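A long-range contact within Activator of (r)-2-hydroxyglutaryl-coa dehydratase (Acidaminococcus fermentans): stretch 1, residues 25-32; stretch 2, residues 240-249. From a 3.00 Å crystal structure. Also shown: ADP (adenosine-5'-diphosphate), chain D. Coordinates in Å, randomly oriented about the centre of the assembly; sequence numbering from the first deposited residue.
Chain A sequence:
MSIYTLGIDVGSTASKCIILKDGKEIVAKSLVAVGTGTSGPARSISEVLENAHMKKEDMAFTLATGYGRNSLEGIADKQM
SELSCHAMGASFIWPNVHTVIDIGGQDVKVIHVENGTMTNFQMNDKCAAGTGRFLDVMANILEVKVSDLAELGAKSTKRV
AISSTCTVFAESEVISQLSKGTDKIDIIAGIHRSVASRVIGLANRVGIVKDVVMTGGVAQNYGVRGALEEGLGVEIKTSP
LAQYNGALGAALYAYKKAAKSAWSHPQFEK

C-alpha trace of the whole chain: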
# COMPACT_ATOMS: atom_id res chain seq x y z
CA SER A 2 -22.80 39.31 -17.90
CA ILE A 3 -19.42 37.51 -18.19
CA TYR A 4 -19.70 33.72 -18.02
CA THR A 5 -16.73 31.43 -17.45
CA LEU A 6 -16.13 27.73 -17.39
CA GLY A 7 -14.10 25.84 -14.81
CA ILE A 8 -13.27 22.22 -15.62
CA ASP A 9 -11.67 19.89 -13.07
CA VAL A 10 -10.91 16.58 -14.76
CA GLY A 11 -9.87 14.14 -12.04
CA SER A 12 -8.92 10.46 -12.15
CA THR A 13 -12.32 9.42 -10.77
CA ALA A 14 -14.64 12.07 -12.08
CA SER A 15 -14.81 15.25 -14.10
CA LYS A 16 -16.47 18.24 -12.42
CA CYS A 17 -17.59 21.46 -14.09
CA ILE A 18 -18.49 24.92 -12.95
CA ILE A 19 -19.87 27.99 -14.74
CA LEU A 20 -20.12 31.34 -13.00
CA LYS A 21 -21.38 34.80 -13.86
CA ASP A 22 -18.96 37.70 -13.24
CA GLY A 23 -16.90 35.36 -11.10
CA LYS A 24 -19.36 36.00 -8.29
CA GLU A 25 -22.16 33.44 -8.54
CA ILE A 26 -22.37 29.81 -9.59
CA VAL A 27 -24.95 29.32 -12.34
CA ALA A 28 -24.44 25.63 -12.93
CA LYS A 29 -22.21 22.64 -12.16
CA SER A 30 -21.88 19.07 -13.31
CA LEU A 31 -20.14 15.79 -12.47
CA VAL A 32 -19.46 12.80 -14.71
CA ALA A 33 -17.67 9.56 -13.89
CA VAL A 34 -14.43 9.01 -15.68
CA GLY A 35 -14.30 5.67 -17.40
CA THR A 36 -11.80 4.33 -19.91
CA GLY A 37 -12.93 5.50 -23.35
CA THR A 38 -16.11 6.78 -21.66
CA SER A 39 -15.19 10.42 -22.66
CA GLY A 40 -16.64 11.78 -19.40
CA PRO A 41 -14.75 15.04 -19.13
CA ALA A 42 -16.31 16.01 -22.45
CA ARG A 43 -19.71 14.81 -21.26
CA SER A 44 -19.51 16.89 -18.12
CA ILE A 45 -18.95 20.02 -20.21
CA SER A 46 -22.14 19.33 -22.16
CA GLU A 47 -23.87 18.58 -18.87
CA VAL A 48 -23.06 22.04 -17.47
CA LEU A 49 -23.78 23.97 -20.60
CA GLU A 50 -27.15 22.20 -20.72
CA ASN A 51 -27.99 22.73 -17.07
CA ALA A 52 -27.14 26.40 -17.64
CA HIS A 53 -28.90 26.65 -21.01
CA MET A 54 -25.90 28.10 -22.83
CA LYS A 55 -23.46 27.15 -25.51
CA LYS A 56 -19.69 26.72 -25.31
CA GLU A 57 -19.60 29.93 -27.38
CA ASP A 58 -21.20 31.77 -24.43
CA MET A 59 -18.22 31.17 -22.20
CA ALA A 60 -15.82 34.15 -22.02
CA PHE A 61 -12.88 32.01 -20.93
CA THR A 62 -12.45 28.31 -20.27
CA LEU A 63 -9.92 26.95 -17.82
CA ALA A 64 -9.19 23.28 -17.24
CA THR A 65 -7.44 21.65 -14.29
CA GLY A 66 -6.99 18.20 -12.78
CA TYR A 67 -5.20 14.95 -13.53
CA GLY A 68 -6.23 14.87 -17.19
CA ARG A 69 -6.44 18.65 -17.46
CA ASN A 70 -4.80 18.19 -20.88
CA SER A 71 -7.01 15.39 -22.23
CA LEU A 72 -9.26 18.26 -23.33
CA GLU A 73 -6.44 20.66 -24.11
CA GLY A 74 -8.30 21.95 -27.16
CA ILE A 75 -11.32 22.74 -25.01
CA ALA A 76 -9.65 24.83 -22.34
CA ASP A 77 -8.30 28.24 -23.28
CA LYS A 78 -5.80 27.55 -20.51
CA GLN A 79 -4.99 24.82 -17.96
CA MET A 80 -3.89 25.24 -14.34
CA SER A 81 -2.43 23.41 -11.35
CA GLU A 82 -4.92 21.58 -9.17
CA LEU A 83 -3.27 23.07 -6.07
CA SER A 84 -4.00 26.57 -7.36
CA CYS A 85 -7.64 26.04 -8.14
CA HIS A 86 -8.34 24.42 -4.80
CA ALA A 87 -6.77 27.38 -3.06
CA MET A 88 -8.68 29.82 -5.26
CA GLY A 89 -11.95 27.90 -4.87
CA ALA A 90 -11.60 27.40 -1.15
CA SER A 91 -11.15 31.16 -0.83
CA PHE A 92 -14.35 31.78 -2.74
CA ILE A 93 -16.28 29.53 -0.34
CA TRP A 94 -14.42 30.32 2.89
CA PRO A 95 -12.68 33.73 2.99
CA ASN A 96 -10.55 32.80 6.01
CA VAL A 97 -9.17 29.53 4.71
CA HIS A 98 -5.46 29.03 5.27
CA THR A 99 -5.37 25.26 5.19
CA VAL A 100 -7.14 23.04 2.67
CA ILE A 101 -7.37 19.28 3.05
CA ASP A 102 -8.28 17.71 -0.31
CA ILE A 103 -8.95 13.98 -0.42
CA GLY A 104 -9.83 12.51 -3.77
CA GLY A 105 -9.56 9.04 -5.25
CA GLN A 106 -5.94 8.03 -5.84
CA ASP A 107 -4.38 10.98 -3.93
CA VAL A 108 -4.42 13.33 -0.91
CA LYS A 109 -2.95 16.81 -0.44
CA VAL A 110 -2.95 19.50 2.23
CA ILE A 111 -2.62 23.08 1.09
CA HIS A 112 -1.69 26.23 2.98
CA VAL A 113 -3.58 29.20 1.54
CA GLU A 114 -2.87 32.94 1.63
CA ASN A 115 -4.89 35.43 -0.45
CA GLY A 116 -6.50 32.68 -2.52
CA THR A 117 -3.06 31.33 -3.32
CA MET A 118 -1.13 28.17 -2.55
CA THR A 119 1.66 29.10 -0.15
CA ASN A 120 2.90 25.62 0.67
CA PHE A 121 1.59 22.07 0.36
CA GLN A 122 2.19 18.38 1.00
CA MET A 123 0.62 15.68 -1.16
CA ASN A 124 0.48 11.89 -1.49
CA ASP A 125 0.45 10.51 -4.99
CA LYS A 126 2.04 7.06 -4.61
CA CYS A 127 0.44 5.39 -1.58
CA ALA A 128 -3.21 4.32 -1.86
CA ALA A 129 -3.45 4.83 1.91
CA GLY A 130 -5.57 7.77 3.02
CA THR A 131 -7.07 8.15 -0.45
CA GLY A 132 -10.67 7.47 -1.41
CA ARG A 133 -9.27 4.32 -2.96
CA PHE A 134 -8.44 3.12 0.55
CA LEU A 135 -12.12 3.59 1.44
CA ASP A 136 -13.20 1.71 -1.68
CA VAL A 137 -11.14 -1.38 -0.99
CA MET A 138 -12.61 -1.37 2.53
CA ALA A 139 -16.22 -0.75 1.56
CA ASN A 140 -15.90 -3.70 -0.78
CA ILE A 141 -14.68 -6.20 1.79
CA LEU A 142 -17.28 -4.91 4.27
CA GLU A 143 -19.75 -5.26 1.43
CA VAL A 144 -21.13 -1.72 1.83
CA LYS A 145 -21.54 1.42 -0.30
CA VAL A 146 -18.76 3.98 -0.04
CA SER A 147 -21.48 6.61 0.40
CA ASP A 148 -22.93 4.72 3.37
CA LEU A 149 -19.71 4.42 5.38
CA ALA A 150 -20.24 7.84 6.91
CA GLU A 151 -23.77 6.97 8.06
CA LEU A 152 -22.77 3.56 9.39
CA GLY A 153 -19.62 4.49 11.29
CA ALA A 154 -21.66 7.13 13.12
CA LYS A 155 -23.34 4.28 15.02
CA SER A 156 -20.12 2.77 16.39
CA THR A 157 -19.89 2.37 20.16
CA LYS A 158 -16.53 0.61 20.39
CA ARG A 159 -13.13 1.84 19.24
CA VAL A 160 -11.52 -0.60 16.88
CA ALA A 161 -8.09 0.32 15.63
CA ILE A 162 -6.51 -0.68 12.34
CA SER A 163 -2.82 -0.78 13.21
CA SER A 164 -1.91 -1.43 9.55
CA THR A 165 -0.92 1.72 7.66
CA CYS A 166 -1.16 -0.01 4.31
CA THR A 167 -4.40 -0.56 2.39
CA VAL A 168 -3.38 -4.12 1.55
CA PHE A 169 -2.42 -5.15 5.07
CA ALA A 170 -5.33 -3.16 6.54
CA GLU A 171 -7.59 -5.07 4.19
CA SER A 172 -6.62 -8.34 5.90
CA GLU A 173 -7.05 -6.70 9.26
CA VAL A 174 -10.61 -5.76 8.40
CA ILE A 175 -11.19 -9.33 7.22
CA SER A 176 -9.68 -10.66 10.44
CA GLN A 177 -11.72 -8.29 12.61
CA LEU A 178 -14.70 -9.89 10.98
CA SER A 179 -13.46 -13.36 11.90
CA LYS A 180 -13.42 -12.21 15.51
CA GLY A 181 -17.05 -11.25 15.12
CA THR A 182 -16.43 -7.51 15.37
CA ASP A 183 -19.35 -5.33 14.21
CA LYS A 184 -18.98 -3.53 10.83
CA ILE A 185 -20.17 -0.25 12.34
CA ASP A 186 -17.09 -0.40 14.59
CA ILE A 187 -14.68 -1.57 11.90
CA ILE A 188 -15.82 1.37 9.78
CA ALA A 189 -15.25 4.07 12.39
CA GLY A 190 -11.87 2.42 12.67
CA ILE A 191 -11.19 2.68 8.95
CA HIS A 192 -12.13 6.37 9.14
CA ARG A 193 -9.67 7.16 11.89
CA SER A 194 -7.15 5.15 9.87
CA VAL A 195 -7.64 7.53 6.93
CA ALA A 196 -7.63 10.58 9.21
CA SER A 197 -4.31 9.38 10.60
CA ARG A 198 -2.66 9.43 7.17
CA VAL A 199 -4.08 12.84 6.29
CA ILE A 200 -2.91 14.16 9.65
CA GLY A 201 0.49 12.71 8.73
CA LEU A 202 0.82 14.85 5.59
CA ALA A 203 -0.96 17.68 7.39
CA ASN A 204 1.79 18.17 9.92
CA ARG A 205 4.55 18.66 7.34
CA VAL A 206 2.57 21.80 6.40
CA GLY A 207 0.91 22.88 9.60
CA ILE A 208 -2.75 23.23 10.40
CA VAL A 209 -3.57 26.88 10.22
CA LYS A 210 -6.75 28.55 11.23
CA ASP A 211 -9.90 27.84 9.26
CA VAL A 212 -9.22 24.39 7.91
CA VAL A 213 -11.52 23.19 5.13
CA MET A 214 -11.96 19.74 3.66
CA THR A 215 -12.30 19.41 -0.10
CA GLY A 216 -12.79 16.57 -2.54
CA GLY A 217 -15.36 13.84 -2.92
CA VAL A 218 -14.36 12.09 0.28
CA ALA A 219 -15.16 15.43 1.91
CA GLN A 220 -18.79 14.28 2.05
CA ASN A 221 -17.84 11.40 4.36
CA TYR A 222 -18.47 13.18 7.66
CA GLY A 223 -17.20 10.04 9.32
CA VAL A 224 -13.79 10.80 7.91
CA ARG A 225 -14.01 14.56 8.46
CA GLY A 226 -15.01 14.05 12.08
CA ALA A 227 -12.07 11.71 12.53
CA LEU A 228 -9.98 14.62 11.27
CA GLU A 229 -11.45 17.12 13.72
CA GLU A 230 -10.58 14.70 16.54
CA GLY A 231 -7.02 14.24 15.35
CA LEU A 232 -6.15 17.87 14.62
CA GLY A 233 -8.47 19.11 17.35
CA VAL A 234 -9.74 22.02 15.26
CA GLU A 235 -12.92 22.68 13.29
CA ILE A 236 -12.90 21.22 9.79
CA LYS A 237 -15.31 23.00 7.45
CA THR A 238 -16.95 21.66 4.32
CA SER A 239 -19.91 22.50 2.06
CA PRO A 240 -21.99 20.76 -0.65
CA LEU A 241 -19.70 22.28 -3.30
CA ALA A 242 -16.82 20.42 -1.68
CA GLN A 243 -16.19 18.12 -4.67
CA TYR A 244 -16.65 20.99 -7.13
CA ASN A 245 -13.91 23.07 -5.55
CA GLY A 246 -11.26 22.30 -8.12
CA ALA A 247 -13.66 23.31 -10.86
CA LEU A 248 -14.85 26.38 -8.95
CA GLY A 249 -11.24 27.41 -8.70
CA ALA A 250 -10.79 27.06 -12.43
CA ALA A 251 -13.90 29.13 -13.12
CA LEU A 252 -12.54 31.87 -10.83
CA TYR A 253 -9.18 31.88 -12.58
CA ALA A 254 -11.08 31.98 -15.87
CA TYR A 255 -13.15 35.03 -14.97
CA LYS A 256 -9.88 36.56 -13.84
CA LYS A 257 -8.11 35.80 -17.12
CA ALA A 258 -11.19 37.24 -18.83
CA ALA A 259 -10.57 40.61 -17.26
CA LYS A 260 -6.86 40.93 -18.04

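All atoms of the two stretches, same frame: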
# COMPACT_ATOMS: atom_id res chain seq x y z
N GLU A 25 -21.12 34.41 -8.87
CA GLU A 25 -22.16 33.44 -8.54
C GLU A 25 -22.11 32.22 -9.44
O GLU A 25 -21.83 32.33 -10.64
CB GLU A 25 -23.55 34.07 -8.61
CG GLU A 25 -24.02 34.39 -10.01
CD GLU A 25 -25.49 34.80 -10.05
OE1 GLU A 25 -25.83 35.84 -9.45
OE2 GLU A 25 -26.29 34.08 -10.69
N ILE A 26 -22.36 31.06 -8.85
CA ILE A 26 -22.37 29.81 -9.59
C ILE A 26 -23.71 29.66 -10.29
O ILE A 26 -24.77 29.75 -9.65
CB ILE A 26 -22.16 28.60 -8.64
CG1 ILE A 26 -20.80 28.72 -7.94
CG2 ILE A 26 -22.25 27.30 -9.42
CD1 ILE A 26 -20.48 27.57 -7.03
N VAL A 27 -23.69 29.46 -11.60
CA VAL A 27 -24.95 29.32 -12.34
C VAL A 27 -25.26 27.85 -12.55
O VAL A 27 -26.41 27.44 -12.53
CB VAL A 27 -24.90 30.07 -13.71
CG1 VAL A 27 -24.75 31.59 -13.47
CG2 VAL A 27 -23.76 29.52 -14.58
N ALA A 28 -24.22 27.04 -12.72
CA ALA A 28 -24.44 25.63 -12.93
C ALA A 28 -23.16 24.83 -12.73
O ALA A 28 -22.04 25.35 -12.91
CB ALA A 28 -24.99 25.38 -14.32
N LYS A 29 -23.33 23.55 -12.38
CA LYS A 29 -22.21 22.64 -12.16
C LYS A 29 -22.58 21.28 -12.68
O LYS A 29 -23.76 21.00 -12.91
CB LYS A 29 -21.88 22.52 -10.67
CG LYS A 29 -23.03 22.00 -9.82
CD LYS A 29 -22.51 21.45 -8.52
CE LYS A 29 -23.63 21.07 -7.60
NZ LYS A 29 -24.32 22.31 -7.17
N SER A 30 -21.60 20.41 -12.85
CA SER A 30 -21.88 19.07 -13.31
C SER A 30 -20.78 18.11 -12.85
O SER A 30 -19.68 18.53 -12.46
CB SER A 30 -22.02 19.07 -14.84
OG SER A 30 -20.77 19.03 -15.51
N LEU A 31 -21.08 16.81 -12.89
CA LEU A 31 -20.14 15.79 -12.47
C LEU A 31 -20.39 14.51 -13.26
O LEU A 31 -21.50 14.00 -13.28
CB LEU A 31 -20.32 15.54 -10.97
CG LEU A 31 -19.56 14.41 -10.27
CD1 LEU A 31 -18.12 14.30 -10.73
CD2 LEU A 31 -19.60 14.70 -8.81
N VAL A 32 -19.34 14.00 -13.90
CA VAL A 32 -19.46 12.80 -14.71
C VAL A 32 -18.33 11.82 -14.44
O VAL A 32 -17.15 12.19 -14.51
CB VAL A 32 -19.45 13.16 -16.22
CG1 VAL A 32 -19.37 11.88 -17.06
CG2 VAL A 32 -20.69 13.97 -16.56
N PRO A 240 -21.51 21.61 0.45
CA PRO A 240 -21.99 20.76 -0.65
C PRO A 240 -21.07 20.81 -1.87
O PRO A 240 -20.78 19.79 -2.52
CB PRO A 240 -23.37 21.33 -0.94
CG PRO A 240 -23.83 21.81 0.43
CD PRO A 240 -22.59 22.49 0.95
N LEU A 241 -20.60 22.02 -2.17
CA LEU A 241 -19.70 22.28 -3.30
C LEU A 241 -18.31 21.68 -3.13
O LEU A 241 -17.46 21.82 -4.01
CB LEU A 241 -19.56 23.79 -3.50
CG LEU A 241 -20.87 24.48 -3.88
CD1 LEU A 241 -20.66 25.98 -3.88
CD2 LEU A 241 -21.33 23.97 -5.25
N ALA A 242 -18.10 21.01 -2.00
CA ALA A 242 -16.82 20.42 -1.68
C ALA A 242 -16.11 19.77 -2.87
O ALA A 242 -14.97 20.11 -3.17
CB ALA A 242 -17.00 19.41 -0.56
N GLN A 243 -16.79 18.84 -3.54
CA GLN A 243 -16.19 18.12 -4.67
C GLN A 243 -16.05 18.95 -5.95
O GLN A 243 -15.37 18.54 -6.90
CB GLN A 243 -17.00 16.85 -4.95
CG GLN A 243 -16.43 15.97 -6.05
CD GLN A 243 -17.17 14.65 -6.16
OE1 GLN A 243 -18.35 14.53 -5.74
NE2 GLN A 243 -16.52 13.65 -6.74
N TYR A 244 -16.69 20.11 -5.97
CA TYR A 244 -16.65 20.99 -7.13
C TYR A 244 -15.67 22.13 -6.91
O TYR A 244 -15.64 23.10 -7.68
CB TYR A 244 -18.03 21.58 -7.40
CG TYR A 244 -19.09 20.56 -7.71
CD1 TYR A 244 -19.99 20.12 -6.73
CD2 TYR A 244 -19.20 20.01 -8.99
CE1 TYR A 244 -20.96 19.17 -7.02
CE2 TYR A 244 -20.18 19.06 -9.28
CZ TYR A 244 -21.05 18.64 -8.29
OH TYR A 244 -21.99 17.67 -8.56
N ASN A 245 -14.87 22.03 -5.87
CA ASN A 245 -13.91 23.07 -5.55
C ASN A 245 -12.87 23.26 -6.64
O ASN A 245 -12.61 24.38 -7.07
CB ASN A 245 -13.21 22.75 -4.23
CG ASN A 245 -12.49 23.95 -3.65
OD1 ASN A 245 -11.94 23.91 -2.54
ND2 ASN A 245 -12.48 25.04 -4.40
N GLY A 246 -12.28 22.17 -7.09
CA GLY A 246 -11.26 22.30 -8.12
C GLY A 246 -11.79 23.01 -9.35
O GLY A 246 -11.09 23.81 -9.98
N ALA A 247 -13.04 22.71 -9.70
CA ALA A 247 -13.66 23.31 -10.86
C ALA A 247 -13.93 24.77 -10.55
O ALA A 247 -13.59 25.66 -11.33
CB ALA A 247 -14.96 22.58 -11.20
N LEU A 248 -14.53 25.01 -9.39
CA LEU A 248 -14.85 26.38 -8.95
C LEU A 248 -13.61 27.26 -8.99
O LEU A 248 -13.67 28.45 -9.30
CB LEU A 248 -15.41 26.35 -7.53
CG LEU A 248 -15.72 27.75 -6.99
CD1 LEU A 248 -16.58 28.47 -8.01
CD2 LEU A 248 -16.42 27.66 -5.62
N GLY A 249 -12.47 26.66 -8.68
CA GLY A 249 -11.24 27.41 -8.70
C GLY A 249 -10.90 27.76 -10.12
O GLY A 249 -10.45 28.87 -10.41
PB ADP D . -10.49 13.00 -8.51
O1B ADP D . -9.51 13.62 -7.56
O2B ADP D . -11.20 14.01 -9.47
O3B ADP D . -9.95 11.78 -9.25
PA ADP D . -12.68 13.21 -6.75
O1A ADP D . -13.90 13.59 -7.54
O2A ADP D . -12.05 14.22 -5.90
O3A ADP D . -11.63 12.51 -7.73
O5' ADP D . -13.00 11.91 -5.95
C5' ADP D . -13.89 11.97 -4.96
C4' ADP D . -13.85 10.80 -4.05
O4' ADP D . -14.97 10.88 -3.13
C3' ADP D . -13.89 9.30 -4.66
O3' ADP D . -13.11 8.37 -3.87
C2' ADP D . -15.40 9.08 -4.62
O2' ADP D . -15.89 7.71 -4.57
C1' ADP D . -15.76 9.80 -3.32
N9 ADP D . -17.20 10.05 -3.08
C8 ADP D . -18.05 10.56 -3.97
N7 ADP D . -19.22 10.68 -3.51
C5 ADP D . -19.14 10.21 -2.20
C6 ADP D . -20.08 10.08 -1.12
N6 ADP D . -21.39 10.44 -1.24
N1 ADP D . -19.62 9.58 0.06
C2 ADP D . -18.34 9.22 0.18
N3 ADP D . -17.39 9.31 -0.78
C4 ADP D . -17.86 9.81 -1.94

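Packing of a strand (25-32) against a turn and the start of a helix (240-249), two segments whose touching residues lie at least 212 positions apart in sequence. The backbones stay well separated, with CA to CA distances of 7.7 Å between K29 and Y244 and 8.3 Å between I26 and L248, so side chains fill most of the gap. No hydrogen bond crosses between the stretches; the contact, which buries 406 Å² summed over both sides, rests on shape and on apolar and ring contacts.

Stretch 2 shapes its own surface. Y244 N donates to L241 O (2.7 Å), closing the turn, and Y244 occupies the N-cap position. The helix then begins with L248 N to Y244 O and G249 N to N245 O, both 2.8 Å. From this scaffold the ring of Y244 projects toward the strand (chi1 m) and forms the main bump, with 90 Å² covered, more than any other residue here.

The strand receives the ring between K29 and L31, whose CA-to-CB bonds both point toward stretch 2. K29 lays its aliphatic chain over one face of the ring: CD sits 3.1 Å from the ring centroid of Y244, 12° off the normal, a close CH-pi contact in which a methylene rests on the pi cloud. Beyond CD the chain lifts away from the face; K29 NZ is 5.1 Å from the Y244 centroid, so any cation-pi attraction is weak at most. K29 NZ also passes 3.9 Å from L241 CD2, a van der Waals approach. The CA-to-CB bond of S30 points away, and its backbone carbonyl meets the ring edge, with S30 O 3.3 Å from Y244 CE2, near the ring plane. L31 adds an oblique contact, its CB 3.9 Å from CE2 and 3.6 Å from OH of Y244.

At one end of the interface, I26 (m, t) extends CD1 into a hollow between two leucines, 3.5 Å from L241 CD1 and 4.1 Å from L248 CD1. In both leucines the CA-to-CB bond points sideways, but the end of the side chain comes nearer the strand, so the I26 methyl sits between two leucine ends in a small apolar cluster.

At the other end, L31 (t, p) places CD2 3.3 Å from Q243 OE1, a tight packing contact between a methyl group and an amide oxygen that is hydrogen-bonded elsewhere in the structure. The extended Q243 side chain also reaches the nucleotide: NE2 of Q243 donates to O1A of ADP at 2.7 Å, nearly straight at 165°.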